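Local coordinates for protein peptidase M42 (Thaumarchaeota archaeon SCGC AB-539-E09, PDB 5DS0) that probably removes amino acids from the N termini of peptides as a dodecameric, metal-dependent TET aminopeptidase of the M42 family, at residues I61-H66 with L234-D239; G184-M189 with N338-V343. One frame throughout, in Å; residues are numbered along the deposited sequence.

Contact 1. Residues I61-H66 with L234-D239. With CO (cobalt (II) ion), chain T.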
ATOM      1  N   ILE C  61     -19.612  -3.450  54.885  1.00 42.59           N
ATOM      2  CA  ILE C  61     -18.500  -3.772  53.993  1.00 42.05           C
ATOM      3  C   ILE C  61     -19.002  -4.702  52.897  1.00 41.65           C
ATOM      4  O   ILE C  61     -19.506  -5.781  53.183  1.00 41.06           O
ATOM      5  CB  ILE C  61     -17.351  -4.543  54.689  1.00 41.69           C
ATOM      6  CG1 ILE C  61     -17.048  -4.021  56.091  1.00 42.46           C
ATOM      7  CG2 ILE C  61     -16.101  -4.488  53.845  1.00 41.26           C
ATOM      8  CD1 ILE C  61     -16.667  -2.573  56.155  1.00 42.92           C
ATOM      9  N   LEU C  62     -18.839  -4.299  51.648  1.00 41.83           N
ATOM     10  CA  LEU C  62     -19.179  -5.162  50.529  1.00 41.20           C
ATOM     11  C   LEU C  62     -17.906  -5.739  49.927  1.00 41.09           C
ATOM     12  O   LEU C  62     -17.047  -4.979  49.474  1.00 41.31           O
ATOM     13  CB  LEU C  62     -19.959  -4.383  49.470  1.00 41.01           C
ATOM     14  CG  LEU C  62     -20.268  -5.115  48.163  1.00 40.35           C
ATOM     15  CD1 LEU C  62     -20.912  -6.465  48.403  1.00 40.51           C
ATOM     16  CD2 LEU C  62     -21.170  -4.269  47.286  1.00 40.87           C
HETATM   17  N   MSE C  63     -17.786  -7.063  49.939  1.00 48.43           N
HETATM   18  CA  MSE C  63     -16.755  -7.742  49.181  1.00 48.77           C
HETATM   19  C   MSE C  63     -17.401  -8.409  48.016  1.00 47.41           C
HETATM   20  O   MSE C  63     -18.404  -9.092  48.175  1.00 49.60           O
HETATM   21  CB  MSE C  63     -16.099  -8.835  49.974  1.00 51.54           C
HETATM   22  CG  MSE C  63     -15.248  -8.297  51.106  1.00 55.94           C
HETATM   23 SE   MSE C  63     -14.054  -9.765  51.669  0.85 62.33          SE
HETATM   24  CE  MSE C  63     -15.345 -10.867  52.670  1.00 62.45           C
ATOM     25  N   ALA C  64     -16.835  -8.248  46.829  1.00 45.12           N
ATOM     26  CA  ALA C  64     -17.453  -8.792  45.634  1.00 44.26           C
ATOM     27  C   ALA C  64     -16.448  -9.495  44.752  1.00 42.75           C
ATOM     28  O   ALA C  64     -15.354  -8.981  44.529  1.00 43.13           O
ATOM     29  CB  ALA C  64     -18.129  -7.687  44.851  1.00 45.06           C
ATOM     30  N   GLY C  65     -16.824 -10.674  44.265  1.00 41.53           N
ATOM     31  CA  GLY C  65     -16.065 -11.383  43.228  1.00 40.42           C
ATOM     32  C   GLY C  65     -17.031 -12.031  42.262  1.00 39.88           C
ATOM     33  O   GLY C  65     -17.936 -12.733  42.685  1.00 41.11           O
ATOM     34  N   HIS C  66     -16.878 -11.778  40.971  1.00 38.80           N
ATOM     35  CA  HIS C  66     -17.873 -12.256  40.015  1.00 38.36           C
ATOM     36  C   HIS C  66     -17.664 -13.724  39.681  1.00 37.73           C
ATOM     37  O   HIS C  66     -16.537 -14.164  39.477  1.00 37.19           O
ATOM     38  CB  HIS C  66     -17.935 -11.376  38.747  1.00 38.24           C
ATOM     39  CG  HIS C  66     -16.716 -11.434  37.878  1.00 37.33           C
ATOM     40  ND1 HIS C  66     -16.564 -12.359  36.869  1.00 36.84           N
ATOM     41  CD2 HIS C  66     -15.619 -10.641  37.828  1.00 37.21           C
ATOM     42  CE1 HIS C  66     -15.414 -12.152  36.250  1.00 36.58           C
ATOM     43  NE2 HIS C  66     -14.818 -11.119  36.817  1.00 36.85           N
ATOM     44  N   LEU C 234     -14.639  -3.703  49.024  1.00 36.05           N
ATOM     45  CA  LEU C 234     -13.409  -4.376  48.628  1.00 35.45           C
ATOM     46  C   LEU C 234     -13.738  -5.311  47.485  1.00 35.33           C
ATOM     47  O   LEU C 234     -14.377  -6.327  47.684  1.00 35.87           O
ATOM     48  CB  LEU C 234     -12.842  -5.193  49.767  1.00 35.67           C
ATOM     49  CG  LEU C 234     -12.607  -4.481  51.090  1.00 36.57           C
ATOM     50  CD1 LEU C 234     -12.072  -5.480  52.108  1.00 37.20           C
ATOM     51  CD2 LEU C 234     -11.650  -3.310  50.925  1.00 37.01           C
ATOM     52  N   VAL C 235     -13.339  -4.954  46.276  1.00 35.30           N
ATOM     53  CA  VAL C 235     -13.597  -5.800  45.138  1.00 34.88           C
ATOM     54  C   VAL C 235     -12.398  -6.685  44.897  1.00 35.14           C
ATOM     55  O   VAL C 235     -11.263  -6.216  44.869  1.00 35.07           O
ATOM     56  CB  VAL C 235     -13.899  -4.966  43.902  1.00 35.04           C
ATOM     57  CG1 VAL C 235     -13.954  -5.845  42.671  1.00 35.24           C
ATOM     58  CG2 VAL C 235     -15.214  -4.248  44.094  1.00 35.61           C
ATOM     59  N   LEU C 236     -12.659  -7.975  44.739  1.00 36.29           N
ATOM     60  CA  LEU C 236     -11.607  -8.961  44.507  1.00 36.99           C
ATOM     61  C   LEU C 236     -11.651  -9.393  43.072  1.00 37.36           C
ATOM     62  O   LEU C 236     -12.697  -9.776  42.574  1.00 39.75           O
ATOM     63  CB  LEU C 236     -11.815 -10.158  45.401  1.00 37.92           C
ATOM     64  CG  LEU C 236     -11.725  -9.743  46.860  1.00 38.77           C
ATOM     65  CD1 LEU C 236     -12.503 -10.650  47.802  1.00 39.92           C
ATOM     66  CD2 LEU C 236     -10.278  -9.691  47.261  1.00 38.61           C
ATOM     67  N   GLU C 237     -10.523  -9.288  42.396  1.00 37.15           N
ATOM     68  CA  GLU C 237     -10.437  -9.577  40.975  1.00 36.63           C
ATOM     69  C   GLU C 237      -9.112 -10.277  40.707  1.00 37.27           C
ATOM     70  O   GLU C 237      -8.327 -10.515  41.625  1.00 37.72           O
ATOM     71  CB  GLU C 237     -10.510  -8.290  40.148  1.00 35.65           C
ATOM     72  CG  GLU C 237     -11.833  -8.014  39.442  1.00 35.98           C
ATOM     73  CD  GLU C 237     -12.238  -8.986  38.320  1.00 35.19           C
ATOM     74  OE1 GLU C 237     -11.511  -9.929  37.979  1.00 33.75           O
ATOM     75  OE2 GLU C 237     -13.320  -8.757  37.747  1.00 35.29           O
ATOM     76  N   VAL C 238      -8.888 -10.605  39.443  1.00 36.67           N
ATOM     77  CA  VAL C 238      -7.609 -11.067  39.002  1.00 36.58           C
ATOM     78  C   VAL C 238      -6.868  -9.884  38.390  1.00 37.43           C
ATOM     79  O   VAL C 238      -7.468  -8.892  38.025  1.00 36.52           O
ATOM     80  CB  VAL C 238      -7.745 -12.192  37.967  1.00 35.91           C
ATOM     81  CG1 VAL C 238      -8.345 -13.417  38.611  1.00 36.15           C
ATOM     82  CG2 VAL C 238      -8.572 -11.746  36.779  1.00 35.23           C
ATOM     83  N   ASP C 239      -5.551 -10.001  38.316  1.00 40.03           N
ATOM     84  CA  ASP C 239      -4.708  -9.016  37.668  1.00 42.52           C
ATOM     85  C   ASP C 239      -4.006  -9.749  36.552  1.00 43.19           C
ATOM     86  O   ASP C 239      -3.657 -10.930  36.705  1.00 44.53           O
ATOM     87  CB  ASP C 239      -3.666  -8.472  38.657  1.00 45.45           C
ATOM     88  CG  ASP C 239      -3.505  -6.957  38.585  1.00 47.81           C
ATOM     89  OD1 ASP C 239      -3.523  -6.393  37.460  1.00 50.84           O
ATOM     90  OD2 ASP C 239      -3.341  -6.335  39.668  1.00 47.00           O
TER
HETATM   91 CO    CO T 401     -13.082 -10.204  36.099  1.00 22.75          CO
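Strands 61-66 and 234-239 run parallel as neighbours in the mixed sheet of the M42 catalytic domain, their axes 4.8 Å apart at closest and 18° from parallel. Three backbone hydrogen bonds join them. Leu234 N gives to Leu62 O at 2.8 Å, nearly along the C=O axis. Ala64 N gives to Leu234 O at 3.2 Å, in the carbonyl plane. Leu236 N gives to Ala64 O at 2.9 Å and is the straightest of the three. Leu234 O also lies in a weak CA-H...O contact from Met63 CA.

Met63 and Leu234 lie side by side on one face of the sheet, pointing the same way. Met63, a selenomethionine, touches Leu234 CB with CG at 4.1 Å. Its chain then bends at chi3, and SE packs loosely on Leu236 CD1. Helix 179-197 covers this face through Leu188. Ala64 and Val235 share the other face, where Ile305 of helix 302-305 lies on both.

Beyond the last bridge the strands carry a cobalt site. His66 holds its CG in the crowded position between backbone N and carbonyl carbon (chi1 68°), and the ring reaches across toward Glu237. Asp68 O accepts a hydrogen bond from the other ring nitrogen, ND1. Together with the metal at NE2 this holds the ring's rotation, and it probably makes NE2 a better metal donor. Asp180 also binds this cobalt. The Glu237 carboxylate plane is turned 55° from the imidazole. OE2 lies at the ring edge, and the cobalt ties the two groups together. Glu237 OE1 accepts Val238 N with its anti lone pair. Glu237 chelates the metal through OE2 at 2.2 Å and OE1 at 2.5 Å. His66 NE2 binds it at 2.1 Å.

Contact 2. Residues G184-M189 with N338-V343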
ATOM      1  N   GLY C 184     -11.642 -14.838  43.182  1.00 33.01           N
ATOM      2  CA  GLY C 184     -12.076 -13.735  44.043  1.00 32.61           C
ATOM      3  C   GLY C 184     -13.246 -14.130  44.934  1.00 32.57           C
ATOM      4  O   GLY C 184     -13.281 -13.788  46.118  1.00 32.94           O
ATOM      5  N   ALA C 185     -14.195 -14.868  44.371  1.00 31.86           N
ATOM      6  CA  ALA C 185     -15.308 -15.407  45.142  1.00 31.49           C
ATOM      7  C   ALA C 185     -14.794 -16.393  46.175  1.00 31.66           C
ATOM      8  O   ALA C 185     -15.259 -16.417  47.305  1.00 31.95           O
ATOM      9  CB  ALA C 185     -16.284 -16.100  44.224  1.00 31.60           C
ATOM     10  N   PHE C 186     -13.809 -17.194  45.785  1.00 31.38           N
ATOM     11  CA  PHE C 186     -13.187 -18.144  46.692  1.00 31.79           C
ATOM     12  C   PHE C 186     -12.583 -17.446  47.897  1.00 32.54           C
ATOM     13  O   PHE C 186     -12.753 -17.894  49.022  1.00 32.96           O
ATOM     14  CB  PHE C 186     -12.108 -18.940  45.958  1.00 31.62           C
ATOM     15  CG  PHE C 186     -11.337 -19.882  46.840  1.00 31.36           C
ATOM     16  CD1 PHE C 186     -11.801 -21.165  47.074  1.00 31.39           C
ATOM     17  CD2 PHE C 186     -10.130 -19.491  47.397  1.00 31.27           C
ATOM     18  CE1 PHE C 186     -11.087 -22.037  47.864  1.00 31.85           C
ATOM     19  CE2 PHE C 186      -9.403 -20.356  48.184  1.00 31.41           C
ATOM     20  CZ  PHE C 186      -9.882 -21.632  48.419  1.00 32.00           C
ATOM     21  N   VAL C 187     -11.875 -16.348  47.653  1.00 33.17           N
ATOM     22  CA  VAL C 187     -11.249 -15.590  48.723  1.00 34.00           C
ATOM     23  C   VAL C 187     -12.269 -15.045  49.707  1.00 34.76           C
ATOM     24  O   VAL C 187     -12.107 -15.196  50.906  1.00 35.29           O
ATOM     25  CB  VAL C 187     -10.445 -14.417  48.161  1.00 34.10           C
ATOM     26  CG1 VAL C 187     -10.022 -13.460  49.270  1.00 34.30           C
ATOM     27  CG2 VAL C 187      -9.211 -14.933  47.446  1.00 33.98           C
ATOM     28  N   LEU C 188     -13.317 -14.398  49.214  1.00 35.55           N
ATOM     29  CA  LEU C 188     -14.277 -13.785  50.120  1.00 37.08           C
ATOM     30  C   LEU C 188     -15.046 -14.832  50.919  1.00 38.10           C
ATOM     31  O   LEU C 188     -15.335 -14.631  52.098  1.00 38.12           O
ATOM     32  CB  LEU C 188     -15.230 -12.846  49.385  1.00 37.47           C
ATOM     33  CG  LEU C 188     -16.190 -13.404  48.335  1.00 37.93           C
ATOM     34  CD1 LEU C 188     -17.546 -13.798  48.909  1.00 38.35           C
ATOM     35  CD2 LEU C 188     -16.385 -12.364  47.241  1.00 38.29           C
HETATM   36  N   MSE C 189     -15.353 -15.953  50.286  1.00 39.36           N
HETATM   37  CA  MSE C 189     -15.997 -17.065  50.987  1.00 41.16           C
HETATM   38  C   MSE C 189     -15.108 -17.648  52.057  1.00 41.39           C
HETATM   39  O   MSE C 189     -15.575 -17.957  53.146  1.00 42.72           O
HETATM   40  CB  MSE C 189     -16.370 -18.154  49.992  1.00 42.06           C
HETATM   41  CG  MSE C 189     -17.631 -17.742  49.256  1.00 42.80           C
HETATM   42 SE   MSE C 189     -18.270 -19.246  48.167  0.81 45.35          SE
HETATM   43  CE  MSE C 189     -16.924 -19.240  46.729  1.00 44.31           C
ATOM     44  N   ASN C 338      -2.545 -15.261  50.874  1.00 37.97           N
ATOM     45  CA  ASN C 338      -2.237 -13.931  51.368  1.00 37.83           C
ATOM     46  C   ASN C 338      -3.359 -12.943  51.129  1.00 37.21           C
ATOM     47  O   ASN C 338      -3.544 -12.018  51.919  1.00 37.58           O
ATOM     48  CB  ASN C 338      -0.939 -13.408  50.751  1.00 37.65           C
ATOM     49  CG  ASN C 338       0.290 -13.883  51.490  1.00 38.73           C
ATOM     50  OD1 ASN C 338       0.258 -14.100  52.702  1.00 39.69           O
ATOM     51  ND2 ASN C 338       1.390 -14.008  50.776  1.00 39.38           N
ATOM     52  N   ALA C 339      -4.086 -13.105  50.034  1.00 36.30           N
ATOM     53  CA  ALA C 339      -5.241 -12.250  49.791  1.00 35.85           C
ATOM     54  C   ALA C 339      -6.299 -12.494  50.844  1.00 36.15           C
ATOM     55  O   ALA C 339      -6.928 -11.561  51.330  1.00 35.38           O
ATOM     56  CB  ALA C 339      -5.808 -12.505  48.408  1.00 36.21           C
ATOM     57  N   ILE C 340      -6.480 -13.758  51.217  1.00 37.46           N
ATOM     58  CA  ILE C 340      -7.424 -14.099  52.273  1.00 38.35           C
ATOM     59  C   ILE C 340      -6.974 -13.471  53.596  1.00 40.18           C
ATOM     60  O   ILE C 340      -7.766 -12.821  54.279  1.00 39.81           O
ATOM     61  CB  ILE C 340      -7.596 -15.615  52.448  1.00 38.56           C
ATOM     62  CG1 ILE C 340      -8.277 -16.217  51.229  1.00 37.77           C
ATOM     63  CG2 ILE C 340      -8.429 -15.885  53.690  1.00 39.52           C
ATOM     64  CD1 ILE C 340      -8.166 -17.722  51.181  1.00 38.64           C
ATOM     65  N   ARG C 341      -5.701 -13.649  53.948  1.00 42.29           N
ATOM     66  CA  ARG C 341      -5.156 -13.034  55.158  1.00 42.98           C
ATOM     67  C   ARG C 341      -5.394 -11.527  55.153  1.00 41.98           C
ATOM     68  O   ARG C 341      -5.856 -10.960  56.139  1.00 43.15           O
ATOM     69  CB  ARG C 341      -3.666 -13.298  55.284  1.00 45.29           C
ATOM     70  CG  ARG C 341      -3.310 -14.699  55.717  1.00 48.41           C
ATOM     71  CD  ARG C 341      -1.804 -14.845  55.864  1.00 52.15           C
ATOM     72  NE  ARG C 341      -1.348 -16.223  55.623  1.00 58.67           N
ATOM     73  CZ  ARG C 341      -1.026 -17.122  56.571  1.00 62.94           C
ATOM     74  NH1 ARG C 341      -0.594 -18.337  56.214  1.00 62.41           N
ATOM     75  NH2 ARG C 341      -1.181 -16.849  57.872  1.00 66.47           N
ATOM     76  N   LEU C 342      -5.086 -10.889  54.037  1.00 40.54           N
ATOM     77  CA  LEU C 342      -5.186  -9.445  53.945  1.00 40.74           C
ATOM     78  C   LEU C 342      -6.616  -8.940  54.162  1.00 41.03           C
ATOM     79  O   LEU C 342      -6.815  -7.979  54.907  1.00 42.88           O
ATOM     80  CB  LEU C 342      -4.677  -8.963  52.586  1.00 39.64           C
ATOM     81  CG  LEU C 342      -4.780  -7.460  52.333  1.00 39.18           C
ATOM     82  CD1 LEU C 342      -3.992  -6.674  53.366  1.00 39.08           C
ATOM     83  CD2 LEU C 342      -4.306  -7.128  50.927  1.00 39.27           C
ATOM     84  N   VAL C 343      -7.588  -9.580  53.513  1.00 39.97           N
ATOM     85  CA  VAL C 343      -8.985  -9.131  53.603  1.00 39.63           C
ATOM     86  C   VAL C 343      -9.477  -9.247  55.050  1.00 39.75           C
ATOM     87  O   VAL C 343     -10.171  -8.358  55.534  1.00 41.05           O
ATOM     88  CB  VAL C 343     -10.005  -9.824  52.617  1.00 40.22           C
ATOM     89  CG1 VAL C 343      -9.886  -9.272  51.202  1.00 40.06           C
ATOM     90  CG2 VAL C 343      -9.870 -11.330  52.575  1.00 41.04           C
TER
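Val187 sits at the centre of this contact and meets three residues of helix 338-343. Its CG1, anti to the backbone N (chi1 169°), touches both Ile340 CG1 at 3.8 Å and Val343 CG2 at 3.9 Å. The other branch, CG2, is turned to Ala339 CB at 4.3 Å. Val187 and Ile340 slide past each other in opposite directions, so they touch along their flanks. The Ile340 chain is extended, and its CD1 reaches Phe186 CE2 at 4.2 Å, approaching the ring obliquely. No hydrogen bond crosses between the segments; the contact is purely apolar and buried.

The helix axes are 9.2 Å apart at closest and cross at -48°. Both helices pack on the same face of the central sheet in the alpha/beta catalytic domain, and Leu236 of strand 232-240 lies beneath Val187 and Val343. Farther along helix 179-197, Glu190 and Arg194 also touch Ile340, and Ala191 touches Val343. Phe186 has CG anti to the backbone N (chi1 176°); its side chain also touches Leu9 and Met10 of helix 2-15.

In the fold
From the N terminus the chain forms two helices and two strands before strand 60-66, which carries 61-66. It then passes through the six-stranded barrel and returns to the catalytic domain as helix 179-197, which carries 184-189. Strand 234-239 follows, and contact 1 closes a loop of 167 residues. Helix 333-349 comes near the C terminus, where contact 2 closes a loop of 148 residues. The segments alternate along the chain, so the two loops cross. Contact 1 joins strands within the central sheet; contact 2 joins two helices lying on it. They meet at Leu188, whose CD2 is 3.4 Å from Gly65 N, and at Leu236, whose CD1 is 3.6 Å from Gly184 O.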